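Local coordinates for alanine dehydrogenase (Archaeoglobus fulgidus, PDB 1OMO) that catalyses the reversible NAD(+)-dependent oxidative deamination of L-alanine to pyruvate and ammonium, working as a homodimer, at the interface of chains A and B. Residues are numbered along the deposited sequence; one frame, centred on the assembly and turned at random. Chains: chain A/B, alanine dehydrogenase.

Contact 1: the interface of chains A and B. Residues chain A 62-64, 86, 88, 93; chain B 51, 66, 68.
A:Leu64, lying over the indole of B:Trp66 across the dimer, and that tryptophan both stand on extended strand backbone, while A:Gly93 lies in a loop with a positive phi (75°). The indole of B:Trp66 is the wedge of this patch, sent across to A:Leu64 and A:Asn88 by a CG anti to the backbone N (chi1 -180°). A:Leu64 CB sits over the centre of one face, 3.6 Å from the centroid of the six-membered ring, and A:Leu64 CD1 reaches the rim at CE3 and CZ3. Against the opposite face, toward its rim, rests B:Leu51 CD2 of the tryptophan's own chain. A:Ile86 CG2 touches the pyrrole corner at B:Trp66 CD1, 3.6 Å away. At the ring edge, B:Trp66 NE1 donates to the amide oxygen A:Asn88 OD1 at 2.7 Å; the oxygen lies in the indole plane, but the donor stands above the carbonyl plane, and amide and ring are turned 79° apart. A:Asn88 ND2 in turn donates to A:Gly93 O at 3.0 Å, which fixes the amide flip and presents OD1 to the indole. Two linked waters extend the bridge: one joins A:Asn88 ND2 to B:Trp66 O, the other A:Gly93 O to B:Asn68 OD1. Strands 61-69 of both subunits, with A:83-88 and B:49-58, pack here in the beta-sandwich dimer core.

Contact 2: the interface of chains A and B. Residues chain A 1, 92-95, 320; chain B 68, 73, 78, 82.
B:Met82 reaches across to A:Phe320, A:Phe94 and A:Thr92, and its side chain shows how a flexible thioether can fit several surfaces at once. B:Met82 CB lies over the face of the A:Phe320 ring, offset toward the rim and 3.7 Å from CZ. CG passes the CD1 and CE1 side of the same ring. The sulfur SD then meets A:Phe94 CD1 at 3.6 Å. A final bend (chi3 -81°) turns the methyl CE to A:Thr92 O, 3.4 Å away, and toward A:Phe94 CA. That backbone oxygen also accepts from B:Asn73 ND2 at 2.8 Å, the donor lying in the carbonyl plane on a lone pair. A serine in place of B:Asn73 lacks the amide and would probably leave A:Thr92 O without this donor from across the interface. B:Leu78 divides its branches: CD1 meets A:Met1 CG at 3.7 Å, and CD2 packs on A:Thr92 CG2 at 3.8 Å. Behind the contact, B:Asn68 OD1 accepts the backbone N-H of B:Met82 at 3.1 Å, tying the methionine to strand 61-69. The site joins the A:92-94 turn leading into strand 95-100, the N-terminal A:Met1 and A:Phe320, the last modelled residue, to the end of strand B:61-69 and the loop segments that lead to B:83-88.

Contact 3: the interface of chains A and B. Residues chain A 68, 70, 73, 78, 82; chain B 91-93.
With chi1 at -71°, A:His70 places CG opposite its carbonyl carbon and beside the backbone N, which lays the imidazole against the B:92-93 peptide; A:Asn73, at chi1 -92°, turns its amide to the same peptide's oxygen. This is a loop-to-loop grip in the dimer interface, where a side-chain amide and a flat ring together hold a partner's turn. A:Asn73 ND2 donates to B:Thr92 O at 2.8 Å, and the bond is nearly straight, 170° at the hydrogen. The oxygen lies in the asparagine's amide plane and is approached on a lone pair in its own carbonyl plane. Over the centre of the imidazole face sits B:Thr92 C, 3.6 Å from the ring centroid, with B:Gly93 N above the same face. The peptide thus lies over the imidazole face, and B:Gly93 CA, bearing no side chain, comes to 3.6 Å from A:His70 CE1. A neighbour on the same chain, itself touching B:Gly93, may steady the ring: as modelled, A:His70 ND1 donates to A:Asn68 OD1 at 2.9 Å, on a carbonyl lone pair, and A:Asn68 ND2 to A:Met82 O at 3.1 Å. But A:Asn68 OD1 lies close to B:Thr92 O, both acceptors, which leaves this amide's orientation doubtful. The threonine side chain is met by A:Leu78 CD1, 3.9 Å from B:Thr92 CB. Beyond the ring edge a water bridges the chains, 2.7 Å from A:Asn73 OD1 and 2.9 Å from B:Glu91 O.

Contact 1: the interface of chains A and B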
loop_
_atom_site.group_PDB
_atom_site.type_symbol
_atom_site.label_atom_id
_atom_site.label_comp_id
_atom_site.label_asym_id
_atom_site.label_seq_id
_atom_site.Cartn_x
_atom_site.Cartn_y
_atom_site.Cartn_z
ATOM N N ALA A 62 -8.258 9.469 -4.648
ATOM C CA ALA A 62 -7.570 8.202 -4.541
ATOM C C ALA A 62 -6.755 8.380 -3.282
ATOM O O ALA A 62 -6.475 9.510 -2.888
ATOM C CB ALA A 62 -6.675 7.959 -5.748
ATOM N N GLY A 63 -6.433 7.283 -2.616
ATOM C CA GLY A 63 -5.632 7.381 -1.396
ATOM C C GLY A 63 -5.186 6.038 -0.888
ATOM O O GLY A 63 -5.668 4.994 -1.338
ATOM N N LEU A 64 -4.250 6.043 0.047
ATOM C CA LEU A 64 -3.787 4.792 0.630
ATOM C C LEU A 64 -3.687 4.922 2.138
ATOM O O LEU A 64 -3.039 5.838 2.620
ATOM C CB LEU A 64 -2.414 4.384 0.068
ATOM C CG LEU A 64 -1.961 3.066 0.751
ATOM C CD1 LEU A 64 -1.325 2.154 -0.248
ATOM C CD2 LEU A 64 -0.990 3.346 1.899
ATOM N N ILE A 86 -2.745 8.895 2.906
ATOM C CA ILE A 86 -2.171 9.780 1.912
ATOM C C ILE A 86 -3.329 9.918 0.901
ATOM O O ILE A 86 -3.806 8.921 0.343
ATOM C CB ILE A 86 -0.924 9.191 1.196
ATOM C CG1 ILE A 86 0.222 8.923 2.194
ATOM C CG2 ILE A 86 -0.466 10.202 0.130
ATOM C CD1 ILE A 86 1.398 8.088 1.662
ATOM N N ASN A 88 -4.677 11.419 -2.622
ATOM C CA ASN A 88 -4.119 11.897 -3.895
ATOM C C ASN A 88 -5.165 12.340 -4.903
ATOM O O ASN A 88 -6.356 12.080 -4.752
ATOM C CB ASN A 88 -3.277 10.813 -4.568
ATOM C CG ASN A 88 -2.197 10.232 -3.649
ATOM O OD1 ASN A 88 -2.497 9.642 -2.597
ATOM N ND2 ASN A 88 -0.936 10.389 -4.047
ATOM N N GLY A 93 -2.075 12.430 -9.689
ATOM C CA GLY A 93 -1.397 11.531 -8.764
ATOM C C GLY A 93 -0.801 12.284 -7.588
ATOM O O GLY A 93 -0.235 11.702 -6.669
ATOM N N LEU B 51 -1.254 4.706 -9.557
ATOM C CA LEU B 51 -0.592 4.898 -8.271
ATOM C C LEU B 51 -0.318 3.477 -7.812
ATOM O O LEU B 51 -1.148 2.580 -7.999
ATOM C CB LEU B 51 -1.491 5.638 -7.264
ATOM C CG LEU B 51 -1.265 7.146 -7.011
ATOM C CD1 LEU B 51 -2.546 7.751 -6.502
ATOM C CD2 LEU B 51 -0.157 7.384 -5.985
ATOM N N TRP B 66 4.329 5.011 -1.779
ATOM C CA TRP B 66 3.090 5.222 -2.526
ATOM C C TRP B 66 3.530 6.153 -3.659
ATOM O O TRP B 66 3.865 7.328 -3.419
ATOM C CB TRP B 66 2.093 5.902 -1.591
ATOM C CG TRP B 66 0.744 6.205 -2.157
ATOM C CD1 TRP B 66 0.053 7.392 -2.039
ATOM C CD2 TRP B 66 -0.167 5.272 -2.766
ATOM N NE1 TRP B 66 -1.231 7.236 -2.518
ATOM C CE2 TRP B 66 -1.395 5.948 -2.964
ATOM C CE3 TRP B 66 -0.067 3.930 -3.145
ATOM C CZ2 TRP B 66 -2.521 5.327 -3.537
ATOM C CZ3 TRP B 66 -1.180 3.303 -3.721
ATOM C CH2 TRP B 66 -2.404 4.006 -3.907
ATOM N N ASN B 68 2.999 7.433 -7.996
ATOM C CA ASN B 68 2.181 7.546 -9.199
ATOM C C ASN B 68 2.991 7.697 -10.500
ATOM O O ASN B 68 4.228 7.791 -10.505
ATOM C CB ASN B 68 1.298 8.790 -9.108
ATOM C CG ASN B 68 2.073 10.059 -9.450
ATOM O OD1 ASN B 68 2.976 10.455 -8.709
ATOM N ND2 ASN B 68 1.742 10.692 -10.584
HETATM O O HOH W 1 2.049 9.749 -3.394
HETATM O O HOH W 2 2.009 10.540 -5.956
#

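Contact 2: the interface of chains A and B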
loop_
_atom_site.group_PDB
_atom_site.type_symbol
_atom_site.label_atom_id
_atom_site.label_comp_id
_atom_site.label_asym_id
_atom_site.label_seq_id
_atom_site.Cartn_x
_atom_site.Cartn_y
_atom_site.Cartn_z
ATOM N N MET A 1 4.105 23.276 -5.377
ATOM C CA MET A 1 3.004 22.363 -4.945
ATOM C C MET A 1 3.043 22.181 -3.445
ATOM O O MET A 1 4.119 22.109 -2.852
ATOM C CB MET A 1 3.147 20.999 -5.611
ATOM C CG MET A 1 2.700 20.973 -7.043
ATOM S SD MET A 1 1.046 21.702 -7.212
ATOM C CE MET A 1 0.150 20.959 -5.804
ATOM N N THR A 92 -3.675 13.828 -11.454
ATOM C CA THR A 92 -2.241 14.137 -11.438
ATOM C C THR A 92 -1.401 13.222 -10.534
ATOM O O THR A 92 -0.171 13.257 -10.587
ATOM C CB THR A 92 -2.024 15.558 -10.949
ATOM O OG1 THR A 92 -2.503 15.661 -9.600
ATOM C CG2 THR A 92 -2.787 16.550 -11.822
ATOM N N GLY A 93 -2.075 12.430 -9.689
ATOM C CA GLY A 93 -1.397 11.531 -8.764
ATOM C C GLY A 93 -0.801 12.284 -7.588
ATOM O O GLY A 93 -0.235 11.702 -6.669
ATOM N N PHE A 94 -0.936 13.600 -7.607
ATOM C CA PHE A 94 -0.373 14.426 -6.563
ATOM C C PHE A 94 -0.925 14.128 -5.167
ATOM O O PHE A 94 -2.144 13.945 -4.978
ATOM C CB PHE A 94 -0.605 15.895 -6.880
ATOM C CG PHE A 94 0.067 16.837 -5.909
ATOM C CD1 PHE A 94 1.415 17.134 -6.035
ATOM C CD2 PHE A 94 -0.637 17.392 -4.855
ATOM C CE1 PHE A 94 2.057 17.966 -5.126
ATOM C CE2 PHE A 94 -0.008 18.234 -3.929
ATOM C CZ PHE A 94 1.343 18.519 -4.066
ATOM N N PRO A 95 -0.032 14.071 -4.174
ATOM C CA PRO A 95 -0.402 13.810 -2.773
ATOM C C PRO A 95 -0.918 15.100 -2.134
ATOM O O PRO A 95 -0.140 15.909 -1.602
ATOM C CB PRO A 95 0.908 13.333 -2.140
ATOM C CG PRO A 95 1.949 14.076 -2.923
ATOM C CD PRO A 95 1.429 14.022 -4.363
ATOM N N PHE A 320 8.120 18.068 -2.947
ATOM C CA PHE A 320 8.924 17.918 -4.158
ATOM C C PHE A 320 9.560 19.176 -4.722
ATOM O O PHE A 320 9.098 20.267 -4.346
ATOM C CB PHE A 320 8.064 17.273 -5.244
ATOM C CG PHE A 320 7.179 16.185 -4.731
ATOM C CD1 PHE A 320 5.804 16.358 -4.688
ATOM C CD2 PHE A 320 7.731 15.002 -4.243
ATOM C CE1 PHE A 320 4.982 15.380 -4.166
ATOM C CE2 PHE A 320 6.916 14.015 -3.714
ATOM C CZ PHE A 320 5.528 14.210 -3.676
ATOM N N ASN B 68 2.999 7.433 -7.996
ATOM C CA ASN B 68 2.181 7.546 -9.199
ATOM C C ASN B 68 2.991 7.697 -10.500
ATOM O O ASN B 68 4.228 7.791 -10.505
ATOM C CB ASN B 68 1.298 8.790 -9.108
ATOM C CG ASN B 68 2.073 10.059 -9.450
ATOM O OD1 ASN B 68 2.976 10.455 -8.709
ATOM N ND2 ASN B 68 1.742 10.692 -10.584
ATOM N N ASN B 73 1.565 14.875 -17.037
ATOM C CA ASN B 73 1.847 15.791 -15.942
ATOM C C ASN B 73 2.830 16.941 -16.237
ATOM O O ASN B 73 2.577 18.086 -15.854
ATOM C CB ASN B 73 2.312 14.971 -14.730
ATOM C CG ASN B 73 1.208 14.799 -13.671
ATOM O OD1 ASN B 73 0.021 15.026 -13.935
ATOM N ND2 ASN B 73 1.608 14.389 -12.471
ATOM N N LEU B 78 3.850 19.676 -13.613
ATOM C CA LEU B 78 4.151 18.683 -12.577
ATOM C C LEU B 78 5.033 17.593 -13.133
ATOM O O LEU B 78 5.011 17.315 -14.326
ATOM C CB LEU B 78 2.882 17.967 -12.118
ATOM C CG LEU B 78 1.965 18.410 -11.003
ATOM C CD1 LEU B 78 2.263 19.816 -10.547
ATOM C CD2 LEU B 78 0.550 18.249 -11.529
ATOM N N MET B 82 5.968 11.325 -8.793
ATOM C CA MET B 82 6.141 11.885 -7.452
ATOM C C MET B 82 5.925 10.713 -6.489
ATOM O O MET B 82 5.109 9.819 -6.745
ATOM C CB MET B 82 5.102 12.978 -7.180
ATOM C CG MET B 82 5.193 14.150 -8.121
ATOM S SD MET B 82 3.787 15.260 -7.970
ATOM C CE MET B 82 2.599 14.411 -8.939
HETATM O O HOH W 3 2.009 10.540 -5.956
#

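Contact 3: the interface of chains A and B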
loop_
_atom_site.group_PDB
_atom_site.type_symbol
_atom_site.label_atom_id
_atom_site.label_comp_id
_atom_site.label_asym_id
_atom_site.label_seq_id
_atom_site.Cartn_x
_atom_site.Cartn_y
_atom_site.Cartn_z
ATOM N N ASN A 68 -1.267 0.037 11.435
ATOM C CA ASN A 68 -0.548 -1.024 12.124
ATOM C C ASN A 68 -1.380 -1.553 13.314
ATOM O O ASN A 68 -2.356 -0.929 13.754
ATOM C CB ASN A 68 0.744 -0.500 12.680
ATOM C CG ASN A 68 0.547 0.103 14.027
ATOM O OD1 ASN A 68 0.856 -0.518 15.056
ATOM N ND2 ASN A 68 0.009 1.301 14.051
ATOM N N HIS A 70 -0.157 -3.258 16.916
ATOM C CA HIS A 70 0.803 -3.806 17.863
ATOM C C HIS A 70 0.322 -3.826 19.363
ATOM O O HIS A 70 0.547 -2.876 20.142
ATOM C CB HIS A 70 2.132 -3.055 17.740
ATOM C CG HIS A 70 2.882 -3.348 16.476
ATOM N ND1 HIS A 70 2.415 -2.992 15.228
ATOM C CD2 HIS A 70 4.078 -3.950 16.267
ATOM C CE1 HIS A 70 3.287 -3.359 14.308
ATOM N NE2 HIS A 70 4.306 -3.941 14.909
ATOM N N ASN A 73 1.879 -2.544 22.377
ATOM C CA ASN A 73 2.057 -1.097 22.354
ATOM C C ASN A 73 1.559 -0.388 23.623
ATOM O O ASN A 73 2.291 0.404 24.211
ATOM C CB ASN A 73 1.391 -0.488 21.097
ATOM C CG ASN A 73 2.363 -0.374 19.908
ATOM O OD1 ASN A 73 3.569 -0.596 20.044
ATOM N ND2 ASN A 73 1.837 -0.017 18.752
ATOM N N LEU A 78 2.004 3.476 23.968
ATOM C CA LEU A 78 1.508 3.910 22.666
ATOM C C LEU A 78 0.239 3.189 22.294
ATOM O O LEU A 78 -0.009 2.081 22.745
ATOM C CB LEU A 78 2.525 3.625 21.564
ATOM C CG LEU A 78 3.850 4.352 21.498
ATOM C CD1 LEU A 78 4.822 3.530 20.621
ATOM C CD2 LEU A 78 3.630 5.764 20.966
ATOM N N MET A 82 -2.365 2.901 14.922
ATOM C CA MET A 82 -2.037 4.239 14.458
ATOM C C MET A 82 -2.223 4.113 12.943
ATOM O O MET A 82 -1.902 3.080 12.346
ATOM C CB MET A 82 -0.598 4.606 14.802
ATOM C CG MET A 82 -0.368 5.010 16.260
ATOM S SD MET A 82 1.416 5.020 16.673
ATOM C CE MET A 82 1.641 3.263 16.903
ATOM N N GLU B 91 8.618 -2.904 15.314
ATOM C CA GLU B 91 8.400 -3.216 16.719
ATOM C C GLU B 91 7.119 -2.623 17.298
ATOM O O GLU B 91 6.372 -3.318 17.990
ATOM C CB GLU B 91 9.600 -2.722 17.544
ATOM C CG GLU B 91 10.357 -3.831 18.263
ATOM C CD GLU B 91 10.673 -5.012 17.356
ATOM O OE1 GLU B 91 11.414 -4.820 16.366
ATOM O OE2 GLU B 91 10.170 -6.127 17.634
ATOM N N THR B 92 6.890 -1.338 17.036
ATOM C CA THR B 92 5.700 -0.643 17.529
ATOM C C THR B 92 4.759 -0.292 16.372
ATOM O O THR B 92 3.598 0.001 16.590
ATOM C CB THR B 92 6.093 0.634 18.260
ATOM O OG1 THR B 92 6.558 1.583 17.307
ATOM C CG2 THR B 92 7.237 0.373 19.257
ATOM N N GLY B 93 5.265 -0.333 15.135
ATOM C CA GLY B 93 4.434 -0.003 13.987
ATOM C C GLY B 93 4.381 1.514 13.799
ATOM O O GLY B 93 3.781 2.014 12.846
HETATM O O HOH W 4 1.081 3.049 11.886
HETATM O O HOH W 5 4.369 -3.175 20.105
#

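Contacts 1 and 2 are neighbours, their C-alpha centres about 9 Å apart, and they share A:Gly93 and B:Asn68. Contact 3 lies about 23 Å from contact 1 and 30 Å from contact 2. It uses the same 92-93 turn and the same residues 68, 73, 78 and 82 with the chains exchanged, so contacts 2 and 3 are two-fold related versions of one docking, differing in side-chain detail. Contact 1, between them, uses more of strand 61-69, which also carries A:Lys65, the probable proton donor/acceptor of the active site, about 8 Å from its centre; dimerisation may therefore help to support the active site.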